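Local coordinates for reticulocyte binding protein (Streptococcus agalactiae COH1, PDB 3FAW) that probably hydrolyses alpha-1,6-glucosidic linkages in pullulan and related branched alpha-glucans, as a cell-wall-anchored pullulanase of group B Streptococcus, at residues A[515-521]-A[565-570]; A[159-165]-A[200-206]. One frame throughout, in Å; residues are numbered along the deposited sequence.

Contact 1 (A[515-521]-A[565-570]); sequences VFSDDIR and DVVQYI. With CA (calcium ion), chain E.
Strands 513-516 and 566-568, the sixth and seventh of the parallel eight-stranded TIM barrel, pair here. Extended Val-515 sits opposite Val-566 (CA-CA 5.4 Å): its N donates to Asp-565 O (2.9 Å) and its O accepts from Val-567 N (2.8 Å). Phe-516 (extended, chi1 m), in register with Val-567 (CA-CA 4.5 Å), shares its face; both touch Ile-484 of strand 482-485 inside the barrel. Val-567 CG1 makes a CH-pi contact 4.2 Å from the Phe-516 ring centroid, and the Phe-516 edge meets the face of Tyr-569 (chi1 p) in a T-shaped stack, centroids 4.8 Å apart, planes at 64°. Ser-517 (phi/psi -94/94) turns the chain into helix 518-525 as its N-cap; its N donates to Val-567 O (2.9 Å). One water donates to Ser-517 OG and Gln-568 OE1 (2.7 Å each), while Gln-568 NE2 bonds Asn-550 O and Gln-612 O. Arg-521 NH1 donates to Tyr-569 OH (3.0 Å). Asp-565, also paired with Arg-265, chelates calcium through OD1 (2.8 Å) and OD2 (2.4 Å), with Asp-511, Asp-561, the Met-507 and Thr-510 carbonyls and a water. Apolar packing and ladder thus hold the strands, leaving Asp-565 to spend its charge on the metal.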
loop_
_atom_site.group_PDB
_atom_site.type_symbol
_atom_site.label_atom_id
_atom_site.label_comp_id
_atom_site.label_asym_id
_atom_site.label_seq_id
_atom_site.Cartn_x
_atom_site.Cartn_y
_atom_site.Cartn_z
ATOM N N VAL A 515 -4.336 10.342 3.484
ATOM C CA VAL A 515 -3.311 10.191 2.446
ATOM C C VAL A 515 -1.952 10.728 2.889
ATOM O O VAL A 515 -1.864 11.665 3.689
ATOM C CB VAL A 515 -3.709 10.894 1.125
ATOM C CG1 VAL A 515 -4.995 10.285 0.559
ATOM C CG2 VAL A 515 -3.842 12.399 1.334
ATOM N N PHE A 516 -0.895 10.130 2.344
ATOM C CA PHE A 516 0.473 10.564 2.619
ATOM C C PHE A 516 0.702 12.001 2.173
ATOM O O PHE A 516 0.283 12.392 1.086
ATOM C CB PHE A 516 1.484 9.631 1.943
ATOM C CG PHE A 516 1.650 8.323 2.652
ATOM C CD1 PHE A 516 2.556 8.199 3.696
ATOM C CD2 PHE A 516 0.876 7.222 2.303
ATOM C CE1 PHE A 516 2.706 6.995 4.368
ATOM C CE2 PHE A 516 1.014 6.016 2.972
ATOM C CZ PHE A 516 1.930 5.902 4.006
ATOM N N SER A 517 1.361 12.775 3.030
ATOM C CA SER A 517 1.693 14.159 2.728
ATOM C C SER A 517 3.097 14.280 2.136
ATOM O O SER A 517 4.088 14.386 2.863
ATOM C CB SER A 517 1.568 15.029 3.978
ATOM O OG SER A 517 1.839 16.388 3.676
ATOM N N ASP A 518 3.173 14.274 0.808
ATOM C CA ASP A 518 4.447 14.491 0.117
ATOM C C ASP A 518 4.998 15.912 0.319
ATOM O O ASP A 518 6.204 16.132 0.204
ATOM C CB ASP A 518 4.357 14.133 -1.381
ATOM C CG ASP A 518 3.184 14.793 -2.099
ATOM O OD1 ASP A 518 2.188 15.180 -1.454
ATOM O OD2 ASP A 518 3.251 14.898 -3.340
ATOM N N ASP A 519 4.118 16.860 0.641
ATOM C CA ASP A 519 4.508 18.252 0.879
ATOM C C ASP A 519 5.402 18.414 2.113
ATOM O O ASP A 519 6.426 19.095 2.051
ATOM C CB ASP A 519 3.266 19.136 1.023
ATOM C CG ASP A 519 3.550 20.603 0.748
ATOM O OD1 ASP A 519 4.311 20.894 -0.195
ATOM O OD2 ASP A 519 2.990 21.465 1.455
ATOM N N ILE A 520 5.018 17.803 3.231
ATOM C CA ILE A 520 5.850 17.853 4.439
ATOM C C ILE A 520 7.144 17.050 4.241
ATOM O O ILE A 520 8.206 17.452 4.717
ATOM C CB ILE A 520 5.091 17.387 5.721
ATOM C CG1 ILE A 520 5.877 17.799 6.976
ATOM C CG2 ILE A 520 4.844 15.884 5.707
ATOM C CD1 ILE A 520 5.156 17.534 8.295
ATOM N N ARG A 521 7.053 15.927 3.530
ATOM C CA ARG A 521 8.239 15.144 3.164
ATOM C C ARG A 521 9.243 16.026 2.413
ATOM O O ARG A 521 10.371 16.221 2.873
ATOM C CB ARG A 521 7.836 13.935 2.309
ATOM C CG ARG A 521 8.997 13.073 1.796
ATOM C CD ARG A 521 8.531 12.148 0.678
ATOM N NE ARG A 521 8.408 12.846 -0.606
ATOM C CZ ARG A 521 7.778 12.369 -1.685
ATOM N NH1 ARG A 521 7.187 11.181 -1.660
ATOM N NH2 ARG A 521 7.727 13.089 -2.802
ATOM N N ASP A 565 -7.108 13.687 7.622
ATOM C CA ASP A 565 -6.876 13.495 6.181
ATOM C C ASP A 565 -5.405 13.301 5.825
ATOM O O ASP A 565 -5.090 12.841 4.724
ATOM C CB ASP A 565 -7.360 14.712 5.382
ATOM C CG ASP A 565 -8.849 14.932 5.474
ATOM O OD1 ASP A 565 -9.591 13.980 5.792
ATOM O OD2 ASP A 565 -9.289 16.073 5.209
ATOM N N VAL A 566 -4.516 13.674 6.745
ATOM C CA VAL A 566 -3.092 13.792 6.460
ATOM C C VAL A 566 -2.260 12.746 7.202
ATOM O O VAL A 566 -2.328 12.639 8.428
ATOM C CB VAL A 566 -2.579 15.192 6.860
ATOM C CG1 VAL A 566 -1.106 15.344 6.515
ATOM C CG2 VAL A 566 -3.402 16.270 6.178
ATOM N N VAL A 567 -1.484 11.977 6.442
ATOM C CA VAL A 567 -0.480 11.086 7.007
ATOM C C VAL A 567 0.885 11.778 6.902
ATOM O O VAL A 567 1.412 11.956 5.801
ATOM C CB VAL A 567 -0.440 9.729 6.276
ATOM C CG1 VAL A 567 0.511 8.774 6.983
ATOM C CG2 VAL A 567 -1.842 9.122 6.183
ATOM N N GLN A 568 1.438 12.171 8.049
ATOM C CA GLN A 568 2.711 12.905 8.104
ATOM C C GLN A 568 3.890 11.937 8.069
ATOM O O GLN A 568 3.992 11.039 8.910
ATOM C CB GLN A 568 2.805 13.741 9.386
ATOM C CG GLN A 568 1.632 14.692 9.647
ATOM C CD GLN A 568 1.691 15.974 8.828
ATOM O OE1 GLN A 568 2.233 16.001 7.726
ATOM N NE2 GLN A 568 1.114 17.043 9.365
ATOM N N TYR A 569 4.783 12.123 7.099
ATOM C CA TYR A 569 5.964 11.274 6.981
ATOM C C TYR A 569 7.128 11.973 6.289
ATOM O O TYR A 569 6.942 12.952 5.552
ATOM C CB TYR A 569 5.623 9.970 6.251
ATOM C CG TYR A 569 5.632 10.013 4.730
ATOM C CD1 TYR A 569 4.969 11.015 4.022
ATOM C CD2 TYR A 569 6.267 9.013 4.001
ATOM C CE1 TYR A 569 4.963 11.027 2.622
ATOM C CE2 TYR A 569 6.264 9.014 2.617
ATOM C CZ TYR A 569 5.609 10.018 1.929
ATOM O OH TYR A 569 5.613 10.004 0.549
ATOM N N ILE A 570 8.325 11.460 6.547
ATOM C CA ILE A 570 9.532 11.895 5.836
ATOM C C ILE A 570 10.323 10.728 5.224
ATOM O O ILE A 570 11.271 10.951 4.472
ATOM C CB ILE A 570 10.445 12.769 6.729
ATOM C CG1 ILE A 570 10.748 12.078 8.069
ATOM C CG2 ILE A 570 9.803 14.135 6.946
ATOM C CD1 ILE A 570 11.718 12.841 8.956
HETATM CA CA CA E . -11.611 15.546 4.765
HETATM O O HOH W 1 1.356 17.739 5.913
HETATM O O HOH W 2 -13.869 16.118 4.160
#

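Contact 2 (A[159-165]-A[200-206]); sequences TMIIYDK and GYYYLYE. With CA (calcium ion), chain B.
Two antiparallel strands pair here in the beta-sandwich fold of a carbohydrate-binding module 48 domain; the axes of 159-164 and 202-206 approach to 4.6 Å, 156° apart. Three hydrogen-bonded pairs carry the ladder: Thr-159 N to Glu-206 O (3.0 Å) and Glu-206 N to Thr-159 O (2.7 Å); Ile-161 N to Leu-204 O (2.9 Å) and Leu-204 N to Ile-161 O (3.0 Å); Tyr-163 N to Tyr-202 O (2.7 Å) and Tyr-202 N to Tyr-163 O (3.1 Å). Met-160/Tyr-205 and Ile-162/Tyr-203 are non-hydrogen-bonded (CA-CA 4.5 Å); on their face Met-160 (chi1 t) makes a Met-aromatic contact, SD 5.1 Å from the Tyr-203 centroid. On the other, Tyr-163 CE2 packs on Leu-204 CG (4.0 Å). Beyond the ladder, Gly-200 has phi/psi 87/-15, which calls for glycine, and Lys-165 CG lies over the Tyr-201 ring (CH-pi, 4.2 Å). Calcium binds the Lys-363 carbonyl, four waters, one donating to Gly-200 O (2.6 Å), Lys-165 O (2.4 Å) and Tyr-202 OH (2.6 Å).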
loop_
_atom_site.group_PDB
_atom_site.type_symbol
_atom_site.label_atom_id
_atom_site.label_comp_id
_atom_site.label_asym_id
_atom_site.label_seq_id
_atom_site.Cartn_x
_atom_site.Cartn_y
_atom_site.Cartn_z
ATOM N N THR A 159 -14.099 -26.573 -16.061
ATOM C CA THR A 159 -13.727 -27.843 -15.445
ATOM C C THR A 159 -12.706 -27.598 -14.341
ATOM O O THR A 159 -11.749 -26.856 -14.542
ATOM C CB THR A 159 -13.105 -28.790 -16.491
ATOM O OG1 THR A 159 -14.033 -28.992 -17.566
ATOM C CG2 THR A 159 -12.741 -30.131 -15.869
ATOM N N MET A 160 -12.915 -28.217 -13.179
ATOM C CA MET A 160 -11.939 -28.164 -12.096
ATOM C C MET A 160 -10.950 -29.320 -12.233
ATOM O O MET A 160 -11.345 -30.463 -12.455
ATOM C CB MET A 160 -12.625 -28.233 -10.730
ATOM C CG MET A 160 -11.688 -27.943 -9.560
ATOM S SD MET A 160 -12.371 -28.357 -7.944
ATOM C CE MET A 160 -13.452 -26.956 -7.633
ATOM N N ILE A 161 -9.664 -29.005 -12.107
ATOM C CA ILE A 161 -8.610 -30.008 -12.077
ATOM C C ILE A 161 -8.050 -30.039 -10.664
ATOM O O ILE A 161 -7.658 -29.000 -10.134
ATOM C CB ILE A 161 -7.462 -29.671 -13.053
ATOM C CG1 ILE A 161 -8.001 -29.412 -14.462
ATOM C CG2 ILE A 161 -6.439 -30.805 -13.074
ATOM C CD1 ILE A 161 -6.928 -29.003 -15.445
ATOM N N ILE A 162 -8.008 -31.229 -10.065
ATOM C CA ILE A 162 -7.606 -31.380 -8.668
ATOM C C ILE A 162 -6.246 -32.071 -8.571
ATOM O O ILE A 162 -6.002 -33.075 -9.245
ATOM C CB ILE A 162 -8.679 -32.146 -7.858
ATOM C CG1 ILE A 162 -10.027 -31.424 -7.966
ATOM C CG2 ILE A 162 -8.267 -32.268 -6.401
ATOM C CD1 ILE A 162 -11.137 -32.022 -7.123
ATOM N N TYR A 163 -5.368 -31.517 -7.731
ATOM C CA TYR A 163 -3.985 -31.979 -7.608
ATOM C C TYR A 163 -3.688 -32.481 -6.197
ATOM O O TYR A 163 -4.157 -31.906 -5.216
ATOM C CB TYR A 163 -3.008 -30.856 -7.959
ATOM C CG TYR A 163 -3.224 -30.250 -9.334
ATOM C CD1 TYR A 163 -2.518 -30.716 -10.444
ATOM C CD2 TYR A 163 -4.134 -29.217 -9.523
ATOM C CE1 TYR A 163 -2.715 -30.164 -11.700
ATOM C CE2 TYR A 163 -4.338 -28.657 -10.777
ATOM C CZ TYR A 163 -3.626 -29.134 -11.861
ATOM O OH TYR A 163 -3.831 -28.586 -13.106
ATOM N N ASP A 164 -2.890 -33.548 -6.119
ATOM C CA ASP A 164 -2.514 -34.178 -4.851
ATOM C C ASP A 164 -1.909 -33.176 -3.860
ATOM O O ASP A 164 -0.963 -32.461 -4.179
ATOM C CB ASP A 164 -1.519 -35.324 -5.113
ATOM C CG ASP A 164 -1.157 -36.103 -3.851
ATOM O OD1 ASP A 164 -1.613 -35.742 -2.741
ATOM O OD2 ASP A 164 -0.407 -37.093 -3.975
ATOM N N LYS A 165 -2.465 -33.152 -2.653
ATOM C CA LYS A 165 -1.968 -32.312 -1.564
ATOM C C LYS A 165 -0.479 -32.527 -1.259
ATOM O O LYS A 165 0.236 -31.571 -0.956
ATOM C CB LYS A 165 -2.798 -32.555 -0.293
ATOM C CG LYS A 165 -2.759 -33.981 0.244
ATOM C CD LYS A 165 -3.661 -34.148 1.463
ATOM C CE LYS A 165 -3.592 -35.573 2.004
ATOM N NZ LYS A 165 -4.477 -35.782 3.191
ATOM N N GLY A 200 -6.273 -29.513 2.100
ATOM C CA GLY A 200 -4.892 -29.480 1.605
ATOM C C GLY A 200 -4.710 -29.769 0.117
ATOM O O GLY A 200 -3.643 -29.508 -0.432
ATOM N N TYR A 201 -5.731 -30.314 -0.540
ATOM C CA TYR A 201 -5.659 -30.563 -1.989
ATOM C C TYR A 201 -5.696 -29.246 -2.763
ATOM O O TYR A 201 -6.203 -28.232 -2.265
ATOM C CB TYR A 201 -6.787 -31.492 -2.458
ATOM C CG TYR A 201 -6.526 -32.968 -2.216
ATOM C CD1 TYR A 201 -6.764 -33.547 -0.970
ATOM C CD2 TYR A 201 -6.040 -33.786 -3.236
ATOM C CE1 TYR A 201 -6.525 -34.905 -0.746
ATOM C CE2 TYR A 201 -5.800 -35.139 -3.023
ATOM C CZ TYR A 201 -6.044 -35.692 -1.777
ATOM O OH TYR A 201 -5.812 -37.035 -1.568
ATOM N N TYR A 202 -5.159 -29.271 -3.980
ATOM C CA TYR A 202 -5.040 -28.064 -4.794
ATOM C C TYR A 202 -5.900 -28.158 -6.055
ATOM O O TYR A 202 -6.233 -29.253 -6.499
ATOM C CB TYR A 202 -3.580 -27.823 -5.171
ATOM C CG TYR A 202 -2.629 -27.835 -3.998
ATOM C CD1 TYR A 202 -1.704 -28.868 -3.831
ATOM C CD2 TYR A 202 -2.655 -26.821 -3.049
ATOM C CE1 TYR A 202 -0.821 -28.873 -2.752
ATOM C CE2 TYR A 202 -1.785 -26.827 -1.962
ATOM C CZ TYR A 202 -0.871 -27.849 -1.821
ATOM O OH TYR A 202 -0.003 -27.842 -0.753
ATOM N N TYR A 203 -6.268 -27.007 -6.617
ATOM C CA TYR A 203 -7.135 -26.975 -7.792
ATOM C C TYR A 203 -6.873 -25.800 -8.739
ATOM O O TYR A 203 -6.470 -24.710 -8.320
ATOM C CB TYR A 203 -8.619 -27.002 -7.376
ATOM C CG TYR A 203 -9.104 -25.770 -6.640
ATOM C CD1 TYR A 203 -9.835 -24.779 -7.298
ATOM C CD2 TYR A 203 -8.837 -25.595 -5.284
ATOM C CE1 TYR A 203 -10.282 -23.648 -6.627
ATOM C CE2 TYR A 203 -9.281 -24.466 -4.605
ATOM C CZ TYR A 203 -10.003 -23.498 -5.280
ATOM O OH TYR A 203 -10.438 -22.383 -4.602
ATOM N N LEU A 204 -7.090 -26.058 -10.028
ATOM C CA LEU A 204 -7.166 -25.020 -11.049
ATOM C C LEU A 204 -8.495 -25.182 -11.783
ATOM O O LEU A 204 -9.135 -26.230 -11.685
ATOM C CB LEU A 204 -6.003 -25.132 -12.037
ATOM C CG LEU A 204 -4.601 -24.769 -11.532
ATOM C CD1 LEU A 204 -3.551 -25.108 -12.583
ATOM C CD2 LEU A 204 -4.506 -23.298 -11.143
ATOM N N TYR A 205 -8.909 -24.141 -12.504
ATOM C CA TYR A 205 -10.082 -24.218 -13.378
ATOM C C TYR A 205 -9.649 -24.117 -14.834
ATOM O O TYR A 205 -8.908 -23.205 -15.196
ATOM C CB TYR A 205 -11.068 -23.087 -13.075
ATOM C CG TYR A 205 -11.839 -23.255 -11.790
ATOM C CD1 TYR A 205 -12.736 -24.308 -11.628
ATOM C CD2 TYR A 205 -11.684 -22.351 -10.737
ATOM C CE1 TYR A 205 -13.453 -24.463 -10.447
ATOM C CE2 TYR A 205 -12.401 -22.498 -9.555
ATOM C CZ TYR A 205 -13.285 -23.555 -9.421
ATOM O OH TYR A 205 -13.989 -23.714 -8.251
ATOM N N GLU A 206 -10.113 -25.049 -15.662
ATOM C CA GLU A 206 -9.897 -24.974 -17.105
ATOM C C GLU A 206 -11.144 -24.424 -17.791
ATOM O O GLU A 206 -12.207 -25.050 -17.765
ATOM C CB GLU A 206 -9.527 -26.339 -17.690
ATOM C CG GLU A 206 -9.027 -26.255 -19.131
ATOM C CD GLU A 206 -8.534 -27.589 -19.662
ATOM O OE1 GLU A 206 -9.328 -28.551 -19.681
ATOM O OE2 GLU A 206 -7.354 -27.671 -20.062
HETATM CA CA CA B . 1.005 -29.870 0.501
HETATM O O HOH W 3 -13.590 -26.509 -19.812
HETATM O O HOH W 4 -1.455 -29.673 0.999
HETATM O O HOH W 5 2.909 -31.315 1.018
HETATM O O HOH W 6 2.374 -29.695 -1.453
HETATM O O HOH W 7 0.406 -30.896 2.666
#

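Along the chain, contact 2 closes before contact 1 opens, and the two share no strand, helix or sheet: their centres are 45 Å apart and their nearest atoms about 32 Å. Contact 2 belongs to the antiparallel sheet of the carbohydrate-binding module 48 domain, where strands 170-179 and 184-189 fall between its two segments in sequence. Contact 1 belongs to the parallel barrel, and helices 518-525 and 544-551 lie on the path between its two strands. Each contact reaches a different calcium ion. That of contact 2 also binds Lys-363 of the alpha-amylase catalytic domain, so it ties the carbohydrate-binding module to the catalytic part, whereas that of contact 1 stays local to the barrel.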